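Local coordinates for G-protein interacting protein 1 (PDB 5Z39) that probably binds GTPases and the beta/gamma complex of heterotrimeric G proteins, and here holds phospholipid tails inside its C-terminal TNFAIP8-like helical domain, at residues Ala68-Phe73 with Asn159-Ile164; His75-Phe80 with Leu153-Leu158. One frame throughout, in Å; residues are numbered along the deposited sequence.

Contact 1: residues Ala68-Phe73 with Asn159-Ile164. With PEF (di-palmitoyl-3-sn-phosphatidylethanolamine), chain B.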
loop_
_atom_site.group_PDB
_atom_site.type_symbol
_atom_site.label_atom_id
_atom_site.label_comp_id
_atom_site.label_asym_id
_atom_site.label_seq_id
_atom_site.Cartn_x
_atom_site.Cartn_y
_atom_site.Cartn_z
ATOM N N ALA A 68 1.884 -10.191 -4.937
ATOM C CA ALA A 68 0.537 -9.791 -4.549
ATOM C C ALA A 68 0.372 -8.282 -4.629
ATOM O O ALA A 68 -0.669 -7.791 -5.082
ATOM C CB ALA A 68 0.217 -10.293 -3.141
ATOM N N LEU A 69 1.393 -7.530 -4.207
ATOM C CA LEU A 69 1.336 -6.075 -4.313
ATOM C C LEU A 69 1.219 -5.631 -5.764
ATOM O O LEU A 69 0.418 -4.743 -6.088
ATOM C CB LEU A 69 2.570 -5.448 -3.662
ATOM C CG LEU A 69 2.585 -5.356 -2.136
ATOM C CD1 LEU A 69 3.959 -4.922 -1.647
ATOM C CD2 LEU A 69 1.505 -4.397 -1.652
ATOM N N ARG A 70 2.002 -6.241 -6.658
ATOM C CA ARG A 70 1.923 -5.881 -8.071
ATOM C C ARG A 70 0.559 -6.219 -8.660
ATOM O O ARG A 70 0.020 -5.450 -9.465
ATOM C CB ARG A 70 3.036 -6.576 -8.852
ATOM C CG ARG A 70 4.422 -6.077 -8.494
ATOM C CD ARG A 70 5.510 -6.888 -9.169
ATOM N NE ARG A 70 6.812 -6.604 -8.580
ATOM C CZ ARG A 70 7.652 -5.682 -9.035
ATOM N NH1 ARG A 70 7.328 -4.954 -10.095
ATOM N NH2 ARG A 70 8.818 -5.490 -8.430
ATOM N N ASP A 71 -0.018 -7.359 -8.270
ATOM C CA ASP A 71 -1.329 -7.730 -8.795
ATOM C C ASP A 71 -2.413 -6.781 -8.297
ATOM O O ASP A 71 -3.299 -6.380 -9.065
ATOM C CB ASP A 71 -1.659 -9.173 -8.415
ATOM C CG ASP A 71 -2.865 -9.709 -9.164
ATOM O OD1 ASP A 71 -2.816 -9.761 -10.411
ATOM O OD2 ASP A 71 -3.863 -10.078 -8.507
ATOM N N GLY A 72 -2.358 -6.409 -7.016
ATOM C CA GLY A 72 -3.314 -5.443 -6.501
ATOM C C GLY A 72 -3.174 -4.085 -7.159
ATOM O O GLY A 72 -4.171 -3.413 -7.442
ATOM N N PHE A 73 -1.934 -3.664 -7.420
ATOM C CA PHE A 73 -1.723 -2.390 -8.099
ATOM C C PHE A 73 -2.259 -2.436 -9.522
ATOM O O PHE A 73 -2.865 -1.467 -9.994
ATOM C CB PHE A 73 -0.238 -2.020 -8.092
ATOM C CG PHE A 73 0.334 -1.808 -6.716
ATOM C CD1 PHE A 73 -0.498 -1.663 -5.615
ATOM C CD2 PHE A 73 1.705 -1.747 -6.525
ATOM C CE1 PHE A 73 0.026 -1.470 -4.351
ATOM C CE2 PHE A 73 2.237 -1.552 -5.261
ATOM C CZ PHE A 73 1.396 -1.412 -4.172
ATOM N N ASN A 159 2.156 2.353 -10.689
ATOM C CA ASN A 159 2.584 1.833 -11.984
ATOM C C ASN A 159 4.097 1.668 -12.038
ATOM O O ASN A 159 4.602 0.625 -12.468
ATOM C CB ASN A 159 2.102 2.750 -13.108
ATOM C CG ASN A 159 0.597 2.733 -13.264
ATOM O OD1 ASN A 159 -0.076 1.826 -12.775
ATOM N ND2 ASN A 159 0.058 3.738 -13.945
ATOM N N LYS A 160 4.839 2.688 -11.605
ATOM C CA LYS A 160 6.292 2.622 -11.682
ATOM C C LYS A 160 6.894 1.683 -10.647
ATOM O O LYS A 160 8.074 1.338 -10.766
ATOM C CB LYS A 160 6.893 4.022 -11.546
ATOM C CG LYS A 160 6.724 4.652 -10.183
ATOM C CD LYS A 160 6.846 6.164 -10.270
ATOM C CE LYS A 160 8.111 6.586 -10.997
ATOM N NZ LYS A 160 8.112 8.046 -11.293
ATOM N N TYR A 161 6.126 1.259 -9.640
ATOM C CA TYR A 161 6.597 0.172 -8.789
ATOM C C TYR A 161 6.501 -1.161 -9.516
ATOM O O TYR A 161 7.373 -2.025 -9.362
ATOM C CB TYR A 161 5.804 0.121 -7.482
ATOM C CG TYR A 161 6.198 -1.047 -6.602
ATOM C CD1 TYR A 161 7.310 -0.970 -5.772
ATOM C CD2 TYR A 161 5.470 -2.231 -6.614
ATOM C CE1 TYR A 161 7.679 -2.035 -4.971
ATOM C CE2 TYR A 161 5.834 -3.302 -5.818
ATOM C CZ TYR A 161 6.938 -3.197 -4.998
ATOM O OH TYR A 161 7.304 -4.256 -4.203
ATOM N N THR A 162 5.445 -1.344 -10.312
ATOM C CA THR A 162 5.297 -2.549 -11.117
ATOM C C THR A 162 6.321 -2.631 -12.239
ATOM O O THR A 162 6.430 -3.682 -12.880
ATOM C CB THR A 162 3.883 -2.623 -11.697
ATOM O OG1 THR A 162 3.622 -1.453 -12.483
ATOM C CG2 THR A 162 2.858 -2.715 -10.578
ATOM N N GLN A 163 7.070 -1.558 -12.489
ATOM C CA GLN A 163 8.152 -1.581 -13.464
ATOM C C GLN A 163 9.486 -1.983 -12.848
ATOM O O GLN A 163 10.350 -2.515 -13.554
ATOM C CB GLN A 163 8.288 -0.211 -14.130
ATOM C CG GLN A 163 6.981 0.354 -14.654
ATOM C CD GLN A 163 7.124 1.781 -15.145
ATOM O OE1 GLN A 163 8.228 2.238 -15.440
ATOM N NE2 GLN A 163 6.006 2.493 -15.235
ATOM N N ILE A 164 9.673 -1.736 -11.552
ATOM C CA ILE A 164 10.877 -2.152 -10.841
ATOM C C ILE A 164 10.728 -3.609 -10.426
ATOM O O ILE A 164 10.222 -3.905 -9.337
ATOM C CB ILE A 164 11.140 -1.263 -9.611
ATOM C CG1 ILE A 164 11.073 0.216 -9.991
ATOM C CG2 ILE A 164 12.488 -1.590 -8.987
ATOM C CD1 ILE A 164 11.218 1.156 -8.816
HETATM C C2 PEF B . 11.656 -0.808 -3.935
HETATM C C1 PEF B . 13.153 -0.828 -4.244
HETATM N N PEF B . 16.249 -5.173 -2.018
HETATM C C3 PEF B . 11.101 -2.225 -3.998
HETATM C C4 PEF B . 15.946 -2.998 -3.077
HETATM C C5 PEF B . 16.864 -3.880 -2.237
HETATM C C10 PEF B . 10.028 0.295 -2.587
HETATM C C11 PEF B . 9.143 0.046 -1.388
HETATM C C12 PEF B . 7.687 0.328 -1.748
HETATM C C13 PEF B . 6.741 -0.198 -0.673
HETATM C C14 PEF B . 5.343 -0.431 -1.237
HETATM C C15 PEF B . 4.330 0.569 -0.691
HETATM C C16 PEF B . 3.425 -0.077 0.353
HETATM C C17 PEF B . 2.156 0.743 0.567
HETATM C C18 PEF B . 1.169 0.546 -0.579
HETATM C C19 PEF B . -0.007 1.509 -0.461
HETATM C C20 PEF B . -0.809 1.541 -1.758
HETATM C C21 PEF B . -1.796 0.384 -1.833
HETATM C C22 PEF B . -3.187 0.856 -1.436
HETATM C C23 PEF B . -3.741 1.871 -2.431
HETATM C C24 PEF B . -5.092 2.394 -1.951
HETATM C C25 PEF B . -5.856 3.094 -3.054
HETATM C C30 PEF B . 11.189 -3.368 -1.799
HETATM C C31 PEF B . 10.748 -4.773 -1.469
HETATM C C32 PEF B . 9.768 -4.688 -0.305
HETATM C C33 PEF B . 8.502 -5.485 -0.591
HETATM C C34 PEF B . 7.297 -4.885 0.125
HETATM C C35 PEF B . 7.569 -4.641 1.606
HETATM C C36 PEF B . 6.469 -5.250 2.471
HETATM C C37 PEF B . 5.970 -4.265 3.524
HETATM C C38 PEF B . 5.107 -3.182 2.887
HETATM C C39 PEF B . 4.745 -2.090 3.889
HETATM C C40 PEF B . 3.492 -2.440 4.683
HETATM C C41 PEF B . 2.302 -1.568 4.287
HETATM C C42 PEF B . 1.715 -1.983 2.941
HETATM C C43 PEF B . 0.258 -1.544 2.806
HETATM C C44 PEF B . -0.337 -2.025 1.487
HETATM C C45 PEF B . -1.845 -1.904 1.484
HETATM O O4 PEF B . 9.627 0.979 -3.513
HETATM O O5 PEF B . 11.045 -2.475 -0.981
HETATM O O2 PEF B . 11.371 -0.274 -2.640
HETATM O O3 PEF B . 11.804 -3.059 -3.081
HETATM O O1P PEF B . 16.166 0.791 -2.537
HETATM O O2P PEF B . 15.937 -0.552 -4.751
HETATM O O3P PEF B . 13.948 -0.280 -3.191
HETATM O O4P PEF B . 15.938 -1.701 -2.489
HETATM P P PEF B . 15.559 -0.364 -3.299
#
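R70 reaches from helix 63-81 to the backbone around Y161-I164, where its guanidinium meets backbone oxygens. The hydrogen bond from R70 NH2 to I164 O is nearly straight (174°), although its modelled length is too short to be trusted at this resolution. NH1 turns to the same oxygen in a weak, bent bond of 3.2 Å from R70 NH1 to I164 O. T162 O lies at the edge of the guanidinium, in its plane. Arginine suits this place because a long, extended chain brings several N-H groups to backbone oxygens. D66, one turn earlier, binds R70 NE in a salt bridge, a second hold that probably limits how the guanidinium can turn.

The contact lies in the TNFAIP8-like domain, an all-helical bundle around a hydrophobic lipid cavity, and joins two of its wall helices beside the glycerol end of the lipid.

Aromatic and aliphatic packing makes up the rest. With CG turned away from its backbone N (chi1 176°), Y161 extends across the gap and lays CE2 over one face of the R70 guanidinium, the two planes 23° apart; a flat ring suits a place between guanidinium and lipid. It meets F73 obliquely, Y161 CD2 being 3.6 Å from F73 CE2 and at the edge of that ring. T162 CG2 packs 4.0 Å from F73 CB. An alanine at Y161 is likely to leave one face of the R70 guanidinium uncovered and open a gap beside the lipid glycerol.

Phosphatidylethanolamine borders the apolar side chains. Its glycerol carbon C3 approaches the edge of the Y161 ring, 3.6 Å from CE1. F73 and L69 offer apolar surface to the acyl chains: F73 CE1 stands 3.6 Å from C21, and L69 CD1 touches C34 of the second tail at 3.8 Å.

Contact 2: residues His75-Phe80 with Leu153-Leu158. With PEF (di-palmitoyl-3-sn-phosphatidylethanolamine), chain B.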
loop_
_atom_site.group_PDB
_atom_site.type_symbol
_atom_site.label_atom_id
_atom_site.label_comp_id
_atom_site.label_asym_id
_atom_site.label_seq_id
_atom_site.Cartn_x
_atom_site.Cartn_y
_atom_site.Cartn_z
ATOM N N HIS A 75 -4.741 -4.383 -10.666
ATOM C CA HIS A 75 -6.197 -4.324 -10.570
ATOM C C HIS A 75 -6.669 -2.905 -10.277
ATOM O O HIS A 75 -7.686 -2.453 -10.819
ATOM C CB HIS A 75 -6.697 -5.286 -9.492
ATOM C CG HIS A 75 -6.580 -6.731 -9.863
ATOM N ND1 HIS A 75 -7.080 -7.242 -11.041
ATOM C CD2 HIS A 75 -6.029 -7.778 -9.204
ATOM C CE1 HIS A 75 -6.837 -8.539 -11.095
ATOM N NE2 HIS A 75 -6.199 -8.890 -9.992
ATOM N N LEU A 76 -5.939 -2.182 -9.420
ATOM C CA LEU A 76 -6.299 -0.796 -9.143
ATOM C C LEU A 76 -6.118 0.089 -10.370
ATOM O O LEU A 76 -6.815 1.100 -10.510
ATOM C CB LEU A 76 -5.474 -0.260 -7.972
ATOM C CG LEU A 76 -5.899 -0.765 -6.590
ATOM C CD1 LEU A 76 -5.130 -0.052 -5.486
ATOM C CD2 LEU A 76 -7.396 -0.599 -6.401
ATOM N N ASP A 77 -5.189 -0.264 -11.261
ATOM C CA ASP A 77 -5.053 0.461 -12.520
ATOM C C ASP A 77 -6.242 0.184 -13.436
ATOM O O ASP A 77 -6.838 1.112 -13.999
ATOM C CB ASP A 77 -3.738 0.076 -13.203
ATOM C CG ASP A 77 -3.334 1.046 -14.300
ATOM O OD1 ASP A 77 -4.221 1.623 -14.966
ATOM O OD2 ASP A 77 -2.118 1.227 -14.506
ATOM N N ARG A 78 -6.596 -1.095 -13.599
ATOM C CA ARG A 78 -7.758 -1.440 -14.408
ATOM C C ARG A 78 -9.009 -0.735 -13.901
ATOM O O ARG A 78 -9.829 -0.261 -14.697
ATOM C CB ARG A 78 -7.962 -2.956 -14.420
ATOM C CG ARG A 78 -6.870 -3.732 -15.135
ATOM C CD ARG A 78 -7.090 -5.228 -15.012
ATOM N NE ARG A 78 -6.026 -5.996 -15.653
ATOM C CZ ARG A 78 -5.899 -7.316 -15.564
ATOM N NH1 ARG A 78 -6.771 -8.023 -14.858
ATOM N NH2 ARG A 78 -4.898 -7.933 -16.179
ATOM N N ALA A 79 -9.169 -0.645 -12.579
ATOM C CA ALA A 79 -10.312 0.079 -12.033
ATOM C C ALA A 79 -10.167 1.580 -12.246
ATOM O O ALA A 79 -11.159 2.274 -12.496
ATOM C CB ALA A 79 -10.480 -0.240 -10.549
ATOM N N PHE A 80 -8.941 2.099 -12.156
ATOM C CA PHE A 80 -8.718 3.522 -12.380
ATOM C C PHE A 80 -9.016 3.927 -13.816
ATOM O O PHE A 80 -9.283 5.107 -14.071
ATOM C CB PHE A 80 -7.280 3.901 -12.021
ATOM C CG PHE A 80 -6.958 5.350 -12.261
ATOM C CD1 PHE A 80 -7.549 6.342 -11.494
ATOM C CD2 PHE A 80 -6.071 5.722 -13.258
ATOM C CE1 PHE A 80 -7.259 7.678 -11.714
ATOM C CE2 PHE A 80 -5.777 7.057 -13.483
ATOM C CZ PHE A 80 -6.372 8.035 -12.709
ATOM N N LEU A 153 -1.958 10.659 -9.239
ATOM C CA LEU A 153 -0.599 10.557 -8.716
ATOM C C LEU A 153 -0.368 9.214 -8.040
ATOM O O LEU A 153 0.714 8.628 -8.164
ATOM C CB LEU A 153 -0.324 11.699 -7.738
ATOM C CG LEU A 153 -0.097 13.085 -8.340
ATOM C CD1 LEU A 153 -0.062 14.136 -7.245
ATOM C CD2 LEU A 153 1.189 13.104 -9.151
ATOM N N LEU A 154 -1.371 8.712 -7.319
ATOM C CA LEU A 154 -1.229 7.429 -6.641
ATOM C C LEU A 154 -1.122 6.287 -7.645
ATOM O O LEU A 154 -0.240 5.428 -7.527
ATOM C CB LEU A 154 -2.402 7.208 -5.688
ATOM C CG LEU A 154 -2.453 5.849 -4.989
ATOM C CD1 LEU A 154 -1.114 5.524 -4.348
ATOM C CD2 LEU A 154 -3.566 5.822 -3.952
ATOM N N ILE A 155 -2.016 6.257 -8.637
ATOM C CA ILE A 155 -1.962 5.207 -9.651
ATOM C C ILE A 155 -0.652 5.283 -10.425
ATOM O O ILE A 155 -0.021 4.257 -10.710
ATOM C CB ILE A 155 -3.184 5.301 -10.584
ATOM C CG1 ILE A 155 -4.468 5.004 -9.805
ATOM C CG2 ILE A 155 -3.043 4.346 -11.758
ATOM C CD1 ILE A 155 -4.508 3.622 -9.182
ATOM N N SER A 156 -0.214 6.499 -10.764
ATOM C CA SER A 156 1.077 6.661 -11.426
ATOM C C SER A 156 2.219 6.149 -10.558
ATOM O O SER A 156 3.188 5.587 -11.078
ATOM C CB SER A 156 1.302 8.129 -11.791
ATOM O OG SER A 156 0.346 8.569 -12.742
ATOM N N ALA A 157 2.121 6.324 -9.239
ATOM C CA ALA A 157 3.151 5.800 -8.349
ATOM C C ALA A 157 3.128 4.277 -8.311
ATOM O O ALA A 157 4.185 3.633 -8.322
ATOM C CB ALA A 157 2.974 6.379 -6.946
ATOM N N LEU A 158 1.932 3.681 -8.267
ATOM C CA LEU A 158 1.832 2.225 -8.266
ATOM C C LEU A 158 2.319 1.629 -9.580
ATOM O O LEU A 158 2.846 0.511 -9.591
ATOM C CB LEU A 158 0.389 1.793 -7.999
ATOM C CG LEU A 158 -0.285 2.297 -6.720
ATOM C CD1 LEU A 158 -1.704 1.763 -6.620
ATOM C CD2 LEU A 158 0.519 1.919 -5.485
HETATM C C2 PEF B . 11.656 -0.808 -3.935
HETATM C C1 PEF B . 13.153 -0.828 -4.244
HETATM N N PEF B . 16.249 -5.173 -2.018
HETATM C C3 PEF B . 11.101 -2.225 -3.998
HETATM C C4 PEF B . 15.946 -2.998 -3.077
HETATM C C5 PEF B . 16.864 -3.880 -2.237
HETATM C C10 PEF B . 10.028 0.295 -2.587
HETATM C C11 PEF B . 9.143 0.046 -1.388
HETATM C C12 PEF B . 7.687 0.328 -1.748
HETATM C C13 PEF B . 6.741 -0.198 -0.673
HETATM C C14 PEF B . 5.343 -0.431 -1.237
HETATM C C15 PEF B . 4.330 0.569 -0.691
HETATM C C16 PEF B . 3.425 -0.077 0.353
HETATM C C17 PEF B . 2.156 0.743 0.567
HETATM C C18 PEF B . 1.169 0.546 -0.579
HETATM C C19 PEF B . -0.007 1.509 -0.461
HETATM C C20 PEF B . -0.809 1.541 -1.758
HETATM C C21 PEF B . -1.796 0.384 -1.833
HETATM C C22 PEF B . -3.187 0.856 -1.436
HETATM C C23 PEF B . -3.741 1.871 -2.431
HETATM C C24 PEF B . -5.092 2.394 -1.951
HETATM C C25 PEF B . -5.856 3.094 -3.054
HETATM C C30 PEF B . 11.189 -3.368 -1.799
HETATM C C31 PEF B . 10.748 -4.773 -1.469
HETATM C C32 PEF B . 9.768 -4.688 -0.305
HETATM C C33 PEF B . 8.502 -5.485 -0.591
HETATM C C34 PEF B . 7.297 -4.885 0.125
HETATM C C35 PEF B . 7.569 -4.641 1.606
HETATM C C36 PEF B . 6.469 -5.250 2.471
HETATM C C37 PEF B . 5.970 -4.265 3.524
HETATM C C38 PEF B . 5.107 -3.182 2.887
HETATM C C39 PEF B . 4.745 -2.090 3.889
HETATM C C40 PEF B . 3.492 -2.440 4.683
HETATM C C41 PEF B . 2.302 -1.568 4.287
HETATM C C42 PEF B . 1.715 -1.983 2.941
HETATM C C43 PEF B . 0.258 -1.544 2.806
HETATM C C44 PEF B . -0.337 -2.025 1.487
HETATM C C45 PEF B . -1.845 -1.904 1.484
HETATM O O4 PEF B . 9.627 0.979 -3.513
HETATM O O5 PEF B . 11.045 -2.475 -0.981
HETATM O O2 PEF B . 11.371 -0.274 -2.640
HETATM O O3 PEF B . 11.804 -3.059 -3.081
HETATM O O1P PEF B . 16.166 0.791 -2.537
HETATM O O2P PEF B . 15.937 -0.552 -4.751
HETATM O O3P PEF B . 13.948 -0.280 -3.191
HETATM O O4P PEF B . 15.938 -1.701 -2.489
HETATM P P PEF B . 15.559 -0.364 -3.299
#
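I155 and F80 form the heart of this contact. The isoleucine lies over one face of the phenyl ring, its CG1 3.9 Å from the F80 ring centroid and 25° off the ring normal, a CH-pi contact displaced toward the rim near CG. Its other branch follows the same ring, I155 CG2 approaching F80 CD2 at 3.6 Å. A beta-branched side chain suits the place, since two arms from one carbon can spread over a flat ring. F80 comes to meet it with CG swung opposite the backbone N (chi1 178°), which carries the ring across to the other helix.

The end of I155 continues inward: CD1 packs 4.2 Å from L76 CB and also lies near the backbone oxygen of L76. At the margin, the carboxylate carbon of D77 is 4.2 Å from I155 CG2, a polar group kept at the border of an otherwise apolar contact. Deeper still, L76 CD1 and L158 CD1 meet at 4.0 Å, two leucine branches that bridge the helices just where the lipid tail passes.

The next layer packs behind these residues. W142 of helix 135-143 touches both L76 and F80, while F138 adds to the packing of L76; L151 and F152, a turn earlier on helix 148-161, also pack against F80. Leucines complete the lipid side, with L76 CD1 3.9 Å from acyl carbon C23 and L154 CD2 3.7 Å from C25, the terminal carbon of that tail.

The two helical segments run roughly antiparallel, at 142° with their axes 10.1 Å apart, and no hydrogen bond crosses between them. The pair forms part of the wall of the central hydrophobic cavity characteristic of the TNFAIP8-like helical fold, here filled by lipid tails.

Both contacts join helix 63-81 to helix 148-161, so together they close one seam in the wall of the lipid cavity. Because the helices run in opposing directions, the segments of contact 2 fall between those of contact 1 along the chain. Their centres are about 9 Å apart, and they touch directly where F73 CE1 meets L158 CD2 at 3.6 Å. The same phosphatidylethanolamine tail continues past both: F73 and L158 touch neighbouring carbons, C21 and C20, and the tail then ends beside contact 2. Contact 1 thus borders the glycerol end of the lipid, with the I164 side chain about 5 Å from a bound phosphatidylglycerol, whereas contact 2 borders the deep end.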